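PDB 2J4D: cryptochrome DASH, chloroplastic/mitochondrial from Arabidopsis thaliana, which repairs cyclobutane pyrimidine dimers in single-stranded DNA as a FAD-containing photolyase with a folate light antenna, and may also act as a blue-light photoreceptor. Local coordinates for residues A[82-86]-A[408-412]; A[74-79]-A[97-101]; A[23-27]-A[304-308]. All coordinates share one frame; numbering follows the deposited sequence.

Interaction 1. Residues A[82-86]-A[408-412]; sequences THFFN and DWRMG. With MHF (5,10-methenyl-6,7,8-trihydrofolic acid), chain D.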
loop_
_atom_site.group_PDB
_atom_site.type_symbol
_atom_site.label_atom_id
_atom_site.label_comp_id
_atom_site.label_asym_id
_atom_site.label_seq_id
_atom_site.Cartn_x
_atom_site.Cartn_y
_atom_site.Cartn_z
ATOM N N THR A 82 -6.818 -1.561 16.203
ATOM C CA THR A 82 -7.149 -2.671 15.320
ATOM C C THR A 82 -8.344 -3.446 15.866
ATOM O O THR A 82 -8.621 -3.436 17.064
ATOM C CB THR A 82 -5.938 -3.599 15.083
ATOM O OG1 THR A 82 -5.452 -4.104 16.330
ATOM C CG2 THR A 82 -4.824 -2.826 14.377
ATOM N N HIS A 83 -9.045 -4.111 14.958
ATOM C CA HIS A 83 -10.279 -4.834 15.241
ATOM C C HIS A 83 -10.337 -5.879 16.347
ATOM O O HIS A 83 -11.119 -5.747 17.298
ATOM C CB HIS A 83 -10.788 -5.446 13.930
ATOM C CG HIS A 83 -12.185 -5.981 14.005
ATOM N ND1 HIS A 83 -12.480 -7.225 14.522
ATOM C CD2 HIS A 83 -13.366 -5.448 13.611
ATOM C CE1 HIS A 83 -13.783 -7.435 14.439
ATOM N NE2 HIS A 83 -14.344 -6.372 13.890
ATOM N N PHE A 84 -9.529 -6.919 16.225
ATOM C CA PHE A 84 -9.539 -7.991 17.207
ATOM C C PHE A 84 -8.606 -7.839 18.398
ATOM O O PHE A 84 -8.996 -8.153 19.513
ATOM C CB PHE A 84 -9.248 -9.333 16.516
ATOM C CG PHE A 84 -10.333 -9.777 15.570
ATOM C CD1 PHE A 84 -11.566 -10.205 16.056
ATOM C CD2 PHE A 84 -10.132 -9.745 14.194
ATOM C CE1 PHE A 84 -12.585 -10.594 15.185
ATOM C CE2 PHE A 84 -11.146 -10.133 13.308
ATOM C CZ PHE A 84 -12.375 -10.559 13.805
ATOM N N PHE A 85 -7.390 -7.343 18.173
ATOM C CA PHE A 85 -6.402 -7.236 19.242
ATOM C C PHE A 85 -6.045 -5.837 19.707
ATOM O O PHE A 85 -5.142 -5.652 20.521
ATOM C CB PHE A 85 -5.150 -7.995 18.812
ATOM C CG PHE A 85 -5.421 -9.430 18.499
ATOM C CD1 PHE A 85 -5.658 -10.342 19.524
ATOM C CD2 PHE A 85 -5.565 -9.852 17.183
ATOM C CE1 PHE A 85 -6.044 -11.654 19.247
ATOM C CE2 PHE A 85 -5.953 -11.160 16.890
ATOM C CZ PHE A 85 -6.195 -12.063 17.925
ATOM N N ASN A 86 -6.767 -4.860 19.179
ATOM C CA ASN A 86 -6.592 -3.463 19.520
ATOM C C ASN A 86 -5.193 -2.854 19.578
ATOM O O ASN A 86 -4.839 -2.188 20.558
ATOM C CB ASN A 86 -7.337 -3.167 20.825
ATOM C CG ASN A 86 -8.794 -3.564 20.751
ATOM O OD1 ASN A 86 -9.170 -4.671 21.138
ATOM N ND2 ASN A 86 -9.623 -2.667 20.223
ATOM N N ASP A 408 -2.840 -17.460 16.720
ATOM C CA ASP A 408 -3.987 -16.994 15.938
ATOM C C ASP A 408 -3.343 -16.079 14.889
ATOM O O ASP A 408 -2.741 -15.066 15.249
ATOM C CB ASP A 408 -4.903 -16.181 16.869
ATOM C CG ASP A 408 -6.146 -15.660 16.183
ATOM O OD1 ASP A 408 -6.044 -15.135 15.052
ATOM O OD2 ASP A 408 -7.235 -15.758 16.793
ATOM N N TRP A 409 -3.468 -16.428 13.611
ATOM C CA TRP A 409 -2.836 -15.646 12.545
ATOM C C TRP A 409 -3.214 -14.167 12.482
ATOM O O TRP A 409 -2.432 -13.335 12.016
ATOM C CB TRP A 409 -3.087 -16.294 11.171
ATOM C CG TRP A 409 -4.518 -16.247 10.670
ATOM C CD1 TRP A 409 -5.486 -17.200 10.845
ATOM C CD2 TRP A 409 -5.124 -15.202 9.894
ATOM N NE1 TRP A 409 -6.654 -16.812 10.222
ATOM C CE2 TRP A 409 -6.459 -15.590 9.635
ATOM C CE3 TRP A 409 -4.665 -13.974 9.395
ATOM C CZ2 TRP A 409 -7.344 -14.791 8.894
ATOM C CZ3 TRP A 409 -5.548 -13.177 8.656
ATOM C CH2 TRP A 409 -6.873 -13.593 8.415
ATOM N N ARG A 410 -4.404 -13.830 12.960
ATOM C CA ARG A 410 -4.842 -12.443 12.919
ATOM C C ARG A 410 -4.012 -11.556 13.849
ATOM O O ARG A 410 -3.981 -10.340 13.693
ATOM C CB ARG A 410 -6.339 -12.377 13.244
ATOM C CG ARG A 410 -7.169 -13.196 12.242
ATOM C CD ARG A 410 -8.583 -13.417 12.708
ATOM N NE ARG A 410 -8.615 -14.105 13.989
ATOM C CZ ARG A 410 -9.672 -14.127 14.792
ATOM N NH1 ARG A 410 -10.786 -13.498 14.443
ATOM N NH2 ARG A 410 -9.610 -14.762 15.951
ATOM N N MET A 411 -3.325 -12.160 14.815
ATOM C CA MET A 411 -2.493 -11.361 15.697
ATOM C C MET A 411 -1.357 -10.830 14.838
ATOM O O MET A 411 -0.967 -9.667 14.951
ATOM C CB MET A 411 -1.935 -12.206 16.845
ATOM C CG MET A 411 -2.982 -12.627 17.841
ATOM S SD MET A 411 -2.256 -13.526 19.215
ATOM C CE MET A 411 -2.022 -12.196 20.379
ATOM N N GLY A 412 -0.833 -11.690 13.971
ATOM C CA GLY A 412 0.243 -11.277 13.088
ATOM C C GLY A 412 -0.255 -10.304 12.026
ATOM O O GLY A 412 0.423 -9.326 11.694
HETATM N N1 MHF D . -8.654 -2.582 7.362
HETATM C C2 MHF D . -9.318 -1.913 6.359
HETATM N NA2 MHF D . -8.643 -0.984 5.623
HETATM N N3 MHF D . -10.613 -2.153 6.094
HETATM C C4 MHF D . -11.332 -3.057 6.826
HETATM O O4 MHF D . -12.527 -3.258 6.574
HETATM C C4A MHF D . -10.685 -3.758 7.887
HETATM N N5 MHF D . -11.341 -4.684 8.738
HETATM C C6 MHF D . -10.740 -5.130 10.042
HETATM C C7 MHF D . -9.259 -5.462 9.750
HETATM N N8 MHF D . -8.668 -4.212 9.168
HETATM C C8A MHF D . -9.320 -3.514 8.141
HETATM C C9 MHF D . -11.612 -6.317 10.538
HETATM N N10 MHF D . -12.535 -6.541 9.399
HETATM C C11 MHF D . -12.697 -5.238 8.737
HETATM C C12 MHF D . -16.330 -8.309 10.379
HETATM C C13 MHF D . -15.101 -8.897 10.805
HETATM C C14 MHF D . -13.879 -8.298 10.502
HETATM C C15 MHF D . -13.829 -7.086 9.764
HETATM C C16 MHF D . -15.078 -6.474 9.351
HETATM C C17 MHF D . -16.312 -7.080 9.659
HETATM C C MHF D . -17.607 -9.011 10.678
HETATM O O MHF D . -17.571 -10.078 11.280
HETATM N N MHF D . -18.796 -8.504 10.282
HETATM C CA MHF D . -20.032 -9.233 10.565
HETATM C CB MHF D . -21.211 -8.268 10.682
HETATM C CG MHF D . -21.060 -7.240 11.775
HETATM C CD MHF D . -20.874 -7.875 13.135
HETATM O OE1 MHF D . -21.847 -8.466 13.649
HETATM O OE2 MHF D . -19.749 -7.800 13.680
HETATM C CT MHF D . -20.315 -10.243 9.449
HETATM O O1 MHF D . -19.687 -10.134 8.375
HETATM O O2 MHF D . -21.167 -11.133 9.652
#
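Phe84 and Phe85 both turn CG anti to their own carbonyl carbon (chi1 -67° and -58°), and Arg410 and Met411 do the same from the start of helix 409-419, which brings two rings of the loop against two helix side chains. Arg410 bends at chi3 and swings its guanidinium over Phe84, tilted 48° to the ring: NH1 sits above the middle of the ring, and CZ is 4.3 Å from the ring centroid, almost on the normal, a cation-pi contact. ND1 of His83 sits over the opposite face of Phe84. Phe85 takes Met411 over one face, with CG 3.3 Å from Phe85 CZ in a close CH-pi contact and SD farther along the same side as a Met-aromatic partner. Asp408 approaches Phe85 at the edge, its carboxylate nearly perpendicular to the ring.

That carboxylate fixes the guanidinium. Arg410 grips it side-on, NE to OD1 of Asp408 at 3.0 Å and NH2 to OD2 of Asp408 at 2.7 Å, both through syn lone pairs. OD1 also accepts from the backbone N of Arg410, which makes Asp408 the N-cap, and OD2 has a second partner in Gln358. With an alanine in place of Asp408, the first turn of the helix would probably lose its cap and the guanidinium of Arg410 would be free to swing off Phe84.

Beyond Phe84, CG of His83 lies 3.5 Å from C9 of the folate. A capped helix of the FAD-binding region thus backs the loop that walls the antenna pocket of this photolyase-family protein.

Interaction 2. Residues A[74-79]-A[97-101]; sequences LDPRLF and FLMEC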
loop_
_atom_site.group_PDB
_atom_site.type_symbol
_atom_site.label_atom_id
_atom_site.label_comp_id
_atom_site.label_asym_id
_atom_site.label_seq_id
_atom_site.Cartn_x
_atom_site.Cartn_y
_atom_site.Cartn_z
ATOM N N LEU A 74 -9.284 13.704 7.652
ATOM C CA LEU A 74 -8.479 12.870 8.511
ATOM C C LEU A 74 -9.499 12.218 9.449
ATOM O O LEU A 74 -9.921 12.809 10.444
ATOM C CB LEU A 74 -7.483 13.707 9.290
ATOM C CG LEU A 74 -6.464 12.759 9.907
ATOM C CD1 LEU A 74 -5.400 12.369 8.885
ATOM C CD2 LEU A 74 -5.850 13.444 11.073
ATOM N N ASP A 75 -9.904 11.005 9.082
ATOM C CA ASP A 75 -10.906 10.211 9.794
ATOM C C ASP A 75 -10.381 9.767 11.154
ATOM O O ASP A 75 -9.401 9.031 11.227
ATOM C CB ASP A 75 -11.231 8.977 8.944
ATOM C CG ASP A 75 -12.489 8.254 9.390
ATOM O OD1 ASP A 75 -12.748 8.183 10.608
ATOM O OD2 ASP A 75 -13.208 7.738 8.501
ATOM N N PRO A 76 -11.032 10.197 12.247
ATOM C CA PRO A 76 -10.581 9.808 13.590
ATOM C C PRO A 76 -10.476 8.293 13.805
ATOM O O PRO A 76 -9.664 7.817 14.601
ATOM C CB PRO A 76 -11.618 10.468 14.512
ATOM C CG PRO A 76 -12.853 10.565 13.649
ATOM C CD PRO A 76 -12.277 10.985 12.312
ATOM N N ARG A 77 -11.289 7.530 13.086
ATOM C CA ARG A 77 -11.266 6.080 13.223
ATOM C C ARG A 77 -9.945 5.481 12.725
ATOM O O ARG A 77 -9.566 4.390 13.130
ATOM C CB ARG A 77 -12.451 5.469 12.470
ATOM C CG ARG A 77 -13.794 5.792 13.120
ATOM C CD ARG A 77 -14.976 5.537 12.190
ATOM N NE ARG A 77 -14.948 6.435 11.039
ATOM C CZ ARG A 77 -16.025 6.850 10.383
ATOM N NH1 ARG A 77 -17.232 6.446 10.761
ATOM N NH2 ARG A 77 -15.896 7.681 9.360
ATOM N N LEU A 78 -9.242 6.209 11.860
ATOM C CA LEU A 78 -7.970 5.738 11.317
ATOM C C LEU A 78 -6.891 5.702 12.405
ATOM O O LEU A 78 -5.862 5.036 12.261
ATOM C CB LEU A 78 -7.529 6.659 10.178
ATOM C CG LEU A 78 -6.356 6.205 9.312
ATOM C CD1 LEU A 78 -6.735 4.924 8.584
ATOM C CD2 LEU A 78 -6.000 7.299 8.312
ATOM N N PHE A 79 -7.138 6.411 13.498
ATOM C CA PHE A 79 -6.178 6.452 14.583
ATOM C C PHE A 79 -6.704 5.914 15.893
ATOM O O PHE A 79 -6.325 6.387 16.966
ATOM C CB PHE A 79 -5.654 7.872 14.746
ATOM C CG PHE A 79 -4.877 8.336 13.561
ATOM C CD1 PHE A 79 -3.548 7.966 13.406
ATOM C CD2 PHE A 79 -5.499 9.062 12.550
ATOM C CE1 PHE A 79 -2.846 8.308 12.253
ATOM C CE2 PHE A 79 -4.805 9.408 11.392
ATOM C CZ PHE A 79 -3.479 9.028 11.245
ATOM N N PHE A 97 4.306 8.871 7.070
ATOM C CA PHE A 97 4.319 8.763 5.612
ATOM C C PHE A 97 3.047 9.425 5.053
ATOM O O PHE A 97 3.100 10.146 4.054
ATOM C CB PHE A 97 4.393 7.284 5.210
ATOM C CG PHE A 97 4.596 7.054 3.733
ATOM C CD1 PHE A 97 5.884 7.028 3.182
ATOM C CD2 PHE A 97 3.507 6.819 2.901
ATOM C CE1 PHE A 97 6.083 6.762 1.824
ATOM C CE2 PHE A 97 3.688 6.551 1.528
ATOM C CZ PHE A 97 4.978 6.520 0.990
ATOM N N LEU A 98 1.905 9.193 5.704
ATOM C CA LEU A 98 0.654 9.813 5.256
ATOM C C LEU A 98 0.758 11.339 5.249
ATOM O O LEU A 98 0.339 11.985 4.289
ATOM C CB LEU A 98 -0.528 9.400 6.155
ATOM C CG LEU A 98 -1.806 10.256 6.033
ATOM C CD1 LEU A 98 -2.354 10.187 4.613
ATOM C CD2 LEU A 98 -2.871 9.754 7.012
ATOM N N MET A 99 1.313 11.927 6.310
ATOM C CA MET A 99 1.425 13.386 6.354
ATOM C C MET A 99 2.255 13.901 5.180
ATOM O O MET A 99 1.894 14.897 4.552
ATOM C CB MET A 99 2.035 13.865 7.684
ATOM C CG MET A 99 1.220 13.481 8.926
ATOM S SD MET A 99 -0.564 13.858 8.778
ATOM C CE MET A 99 -1.288 12.398 9.442
ATOM N N GLU A 100 3.368 13.237 4.883
ATOM C CA GLU A 100 4.189 13.660 3.753
ATOM C C GLU A 100 3.375 13.557 2.460
ATOM O O GLU A 100 3.491 14.417 1.587
ATOM C CB GLU A 100 5.470 12.816 3.665
ATOM C CG GLU A 100 6.369 13.003 4.887
ATOM C CD GLU A 100 7.681 12.243 4.809
ATOM O OE1 GLU A 100 7.670 11.032 4.511
ATOM O OE2 GLU A 100 8.733 12.864 5.067
ATOM N N CYS A 101 2.545 12.516 2.343
ATOM C CA CYS A 101 1.702 12.345 1.152
ATOM C C CYS A 101 0.736 13.515 0.991
ATOM O O CYS A 101 0.519 14.007 -0.117
ATOM C CB CYS A 101 0.874 11.057 1.237
ATOM S SG CYS A 101 1.815 9.520 1.075
#
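OD1 of Asp75 is gripped twice by Arg77, on the side of the turn that faces away from helix 92-111, while Leu74, Leu78 and Phe79 make the apolar contact. Backbone N of Arg77 donates to Asp75 OD1 at 2.9 Å, closing an Asx turn, and NE of Arg77 reaches the same OD1 at 2.8 Å on its syn side. NH2 of Arg77 takes OD2 of Asp75, so the guanidinium holds the carboxylate side-on while its NH1 pairs with Glu124. Two backbone bonds, from Leu78 N to Asp75 O and from Phe79 N to Pro76 O, complete the tight 3-10 turn.

The strand end and the turn after it bring three apolar side chains to the helix, and Leu98 meets all three with one methyl: CD2 lies 4.1 Å from CD1 of Leu74, 4.2 Å from CD2 of Leu78 and 4.3 Å from CZ of Phe79. Leu78 comes to it tip to tip, Leu74 aslant, and Phe79 offers its ring edge. With CG of Leu98 anti to the backbone N (chi1 164°), CD2 points out to this meeting place. Met99 folds back at chi2 and brings CE to 4.1 Å from CD1 of Leu74. All these contacts are loose van der Waals touches.

Leu74 ends strand 67-74, its backbone bonded to Arg119 of edge strand 117-120 and to Gly121 just after it. Helix 123-134 touches Asp75 and Arg77, and helix 92-111 lies across from Leu74, Leu78 and Phe79.

Interaction 3. Residues A[23-27]-A[304-308]; sequences FERYA and EEVQR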
loop_
_atom_site.group_PDB
_atom_site.type_symbol
_atom_site.label_atom_id
_atom_site.label_comp_id
_atom_site.label_asym_id
_atom_site.label_seq_id
_atom_site.Cartn_x
_atom_site.Cartn_y
_atom_site.Cartn_z
ATOM N N PHE A 23 5.131 14.498 -15.084
ATOM C CA PHE A 23 3.806 15.110 -15.232
ATOM C C PHE A 23 3.675 15.599 -16.668
ATOM O O PHE A 23 2.627 15.483 -17.300
ATOM C CB PHE A 23 3.650 16.291 -14.263
ATOM C CG PHE A 23 3.564 15.886 -12.809
ATOM C CD1 PHE A 23 3.846 16.808 -11.800
ATOM C CD2 PHE A 23 3.177 14.597 -12.446
ATOM C CE1 PHE A 23 3.742 16.452 -10.450
ATOM C CE2 PHE A 23 3.068 14.230 -11.101
ATOM C CZ PHE A 23 3.351 15.159 -10.102
ATOM N N GLU A 24 4.772 16.141 -17.172
ATOM C CA GLU A 24 4.849 16.662 -18.527
ATOM C C GLU A 24 4.600 15.541 -19.534
ATOM O O GLU A 24 3.794 15.682 -20.453
ATOM C CB GLU A 24 6.241 17.256 -18.737
ATOM C CG GLU A 24 6.313 18.425 -19.678
ATOM C CD GLU A 24 7.617 19.189 -19.513
ATOM O OE1 GLU A 24 8.688 18.613 -19.815
ATOM O OE2 GLU A 24 7.569 20.358 -19.067
ATOM N N ARG A 25 5.282 14.417 -19.346
ATOM C CA ARG A 25 5.138 13.291 -20.256
ATOM C C ARG A 25 3.713 12.766 -20.391
ATOM O O ARG A 25 3.307 12.344 -21.469
ATOM C CB ARG A 25 6.058 12.134 -19.839
ATOM C CG ARG A 25 5.951 10.916 -20.765
ATOM C CD ARG A 25 6.838 9.756 -20.332
ATOM N NE ARG A 25 8.251 10.118 -20.355
ATOM C CZ ARG A 25 8.980 10.352 -19.270
ATOM N NH1 ARG A 25 8.427 10.252 -18.066
ATOM N NH2 ARG A 25 10.255 10.698 -19.390
ATOM N N TYR A 26 2.945 12.796 -19.308
ATOM C CA TYR A 26 1.581 12.278 -19.350
ATOM C C TYR A 26 0.473 13.332 -19.380
ATOM O O TYR A 26 -0.703 12.997 -19.275
ATOM C CB TYR A 26 1.368 11.338 -18.160
ATOM C CG TYR A 26 2.220 10.088 -18.245
ATOM C CD1 TYR A 26 1.810 8.990 -19.002
ATOM C CD2 TYR A 26 3.467 10.031 -17.630
ATOM C CE1 TYR A 26 2.632 7.863 -19.149
ATOM C CE2 TYR A 26 4.293 8.919 -17.771
ATOM C CZ TYR A 26 3.872 7.839 -18.533
ATOM O OH TYR A 26 4.705 6.749 -18.690
ATOM N N ALA A 27 0.845 14.595 -19.541
ATOM C CA ALA A 27 -0.134 15.684 -19.568
ATOM C C ALA A 27 -1.140 15.578 -20.714
ATOM O O ALA A 27 -0.806 15.109 -21.805
ATOM C CB ALA A 27 0.595 17.022 -19.643
ATOM N N GLU A 304 2.944 1.622 -18.237
ATOM C CA GLU A 304 3.408 2.410 -19.365
ATOM C C GLU A 304 4.903 2.676 -19.275
ATOM O O GLU A 304 5.577 2.747 -20.298
ATOM C CB GLU A 304 2.625 3.720 -19.462
ATOM C CG GLU A 304 1.214 3.504 -19.987
ATOM C CD GLU A 304 0.546 4.784 -20.454
ATOM O OE1 GLU A 304 -0.438 5.205 -19.820
ATOM O OE2 GLU A 304 1.010 5.367 -21.460
ATOM N N GLU A 305 5.423 2.817 -18.057
ATOM C CA GLU A 305 6.854 3.046 -17.873
ATOM C C GLU A 305 7.603 1.766 -18.241
ATOM O O GLU A 305 8.679 1.817 -18.848
ATOM C CB GLU A 305 7.150 3.441 -16.423
ATOM C CG GLU A 305 6.734 4.861 -16.087
ATOM C CD GLU A 305 7.553 5.901 -16.840
ATOM O OE1 GLU A 305 8.794 5.898 -16.702
ATOM O OE2 GLU A 305 6.958 6.722 -17.569
ATOM N N VAL A 306 7.032 0.621 -17.870
ATOM C CA VAL A 306 7.628 -0.675 -18.210
ATOM C C VAL A 306 7.627 -0.856 -19.740
ATOM O O VAL A 306 8.593 -1.365 -20.318
ATOM C CB VAL A 306 6.840 -1.848 -17.568
ATOM C CG1 VAL A 306 7.301 -3.180 -18.162
ATOM C CG2 VAL A 306 7.051 -1.861 -16.059
ATOM N N GLN A 307 6.544 -0.447 -20.393
ATOM C CA GLN A 307 6.466 -0.561 -21.849
ATOM C C GLN A 307 7.566 0.269 -22.493
ATOM O O GLN A 307 8.220 -0.170 -23.443
ATOM C CB GLN A 307 5.122 -0.051 -22.372
ATOM C CG GLN A 307 3.921 -0.946 -22.110
ATOM C CD GLN A 307 2.650 -0.321 -22.661
ATOM O OE1 GLN A 307 2.265 0.792 -22.271
ATOM N NE2 GLN A 307 1.998 -1.024 -23.581
ATOM N N ARG A 308 7.755 1.483 -21.991
ATOM C CA ARG A 308 8.782 2.349 -22.545
ATOM C C ARG A 308 10.165 1.749 -22.308
ATOM O O ARG A 308 11.035 1.798 -23.186
ATOM C CB ARG A 308 8.696 3.756 -21.943
ATOM C CG ARG A 308 9.583 4.743 -22.702
ATOM C CD ARG A 308 9.264 6.205 -22.415
ATOM N NE ARG A 308 9.945 6.699 -21.224
ATOM C CZ ARG A 308 9.387 6.762 -20.025
ATOM N NH1 ARG A 308 8.133 6.362 -19.868
ATOM N NH2 ARG A 308 10.080 7.221 -18.990
HETATM O O HOH W 1 5.875 6.478 -21.624
#
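Tyr26 and Glu305 meet at the tight centre of this contact: the phenol OH donates to OE2 of Glu305 at 2.5 Å, a very short bond that arrives on the anti side of the oxygen, close to the carboxylate plane. The same OE2 takes NH1 of Arg308 at 2.6 Å, from above the carboxylate plane and nearly straight. NH2 of Arg308 reaches OE1 of Glu305, making an end-on, two-nitrogen grip, and OE1 also accepts from the indole of Trp264. Held by three side chains, this buried carboxylate is likely to stay ionised. Glu304 slides past Tyr26 in the opposite direction, OE2 at the ring edge and its plane almost perpendicular to the ring; its own polar partners are Ser210 and Arg212.

The outer side is looser. Arg25, an exposed residue, sends CG anti to the backbone N (chi1 -180°) and lays its guanidinium flat on that of Arg308, centres 3.7 Å apart and planes at 10°. Two like charges stack here, and the nearby carboxylate of Glu305 probably offsets part of their repulsion. Arg25 pairs with it at long range, NH1 to OE2 of Glu305 at 3.9 Å, by charge alone, with no N-H aimed at the oxygen. A water links the two segments, donating to Tyr26 OH and accepting from NH1 of Arg308.

The contact joins the C-terminal end of helix 12-26 to the middle of helix 299-312. Helix 252-265 covers Glu305 and Arg308 through Phe263 and Trp264, and Phe301 meets the ring of Tyr26.

Interactions 1 and 2 share the connection between strand 67-74 and helix 92-111: residues 74-79 open it, residues 82-86 follow, and their centres are about 21 Å apart. Both lie by the folate antenna, which interaction 1 touches directly through His83. In interaction 2 the side chain of Leu78 is about 7 Å from the bound MHF and about 13 Å from the bound FAD. Interaction 3 is on the opposite side of the chain's centre from interaction 1, about 40 Å between centres. It approaches interaction 2 to about 10 Å between nearest atoms, and Glu305 has its side chain about 13 Å from the flavin cofactor.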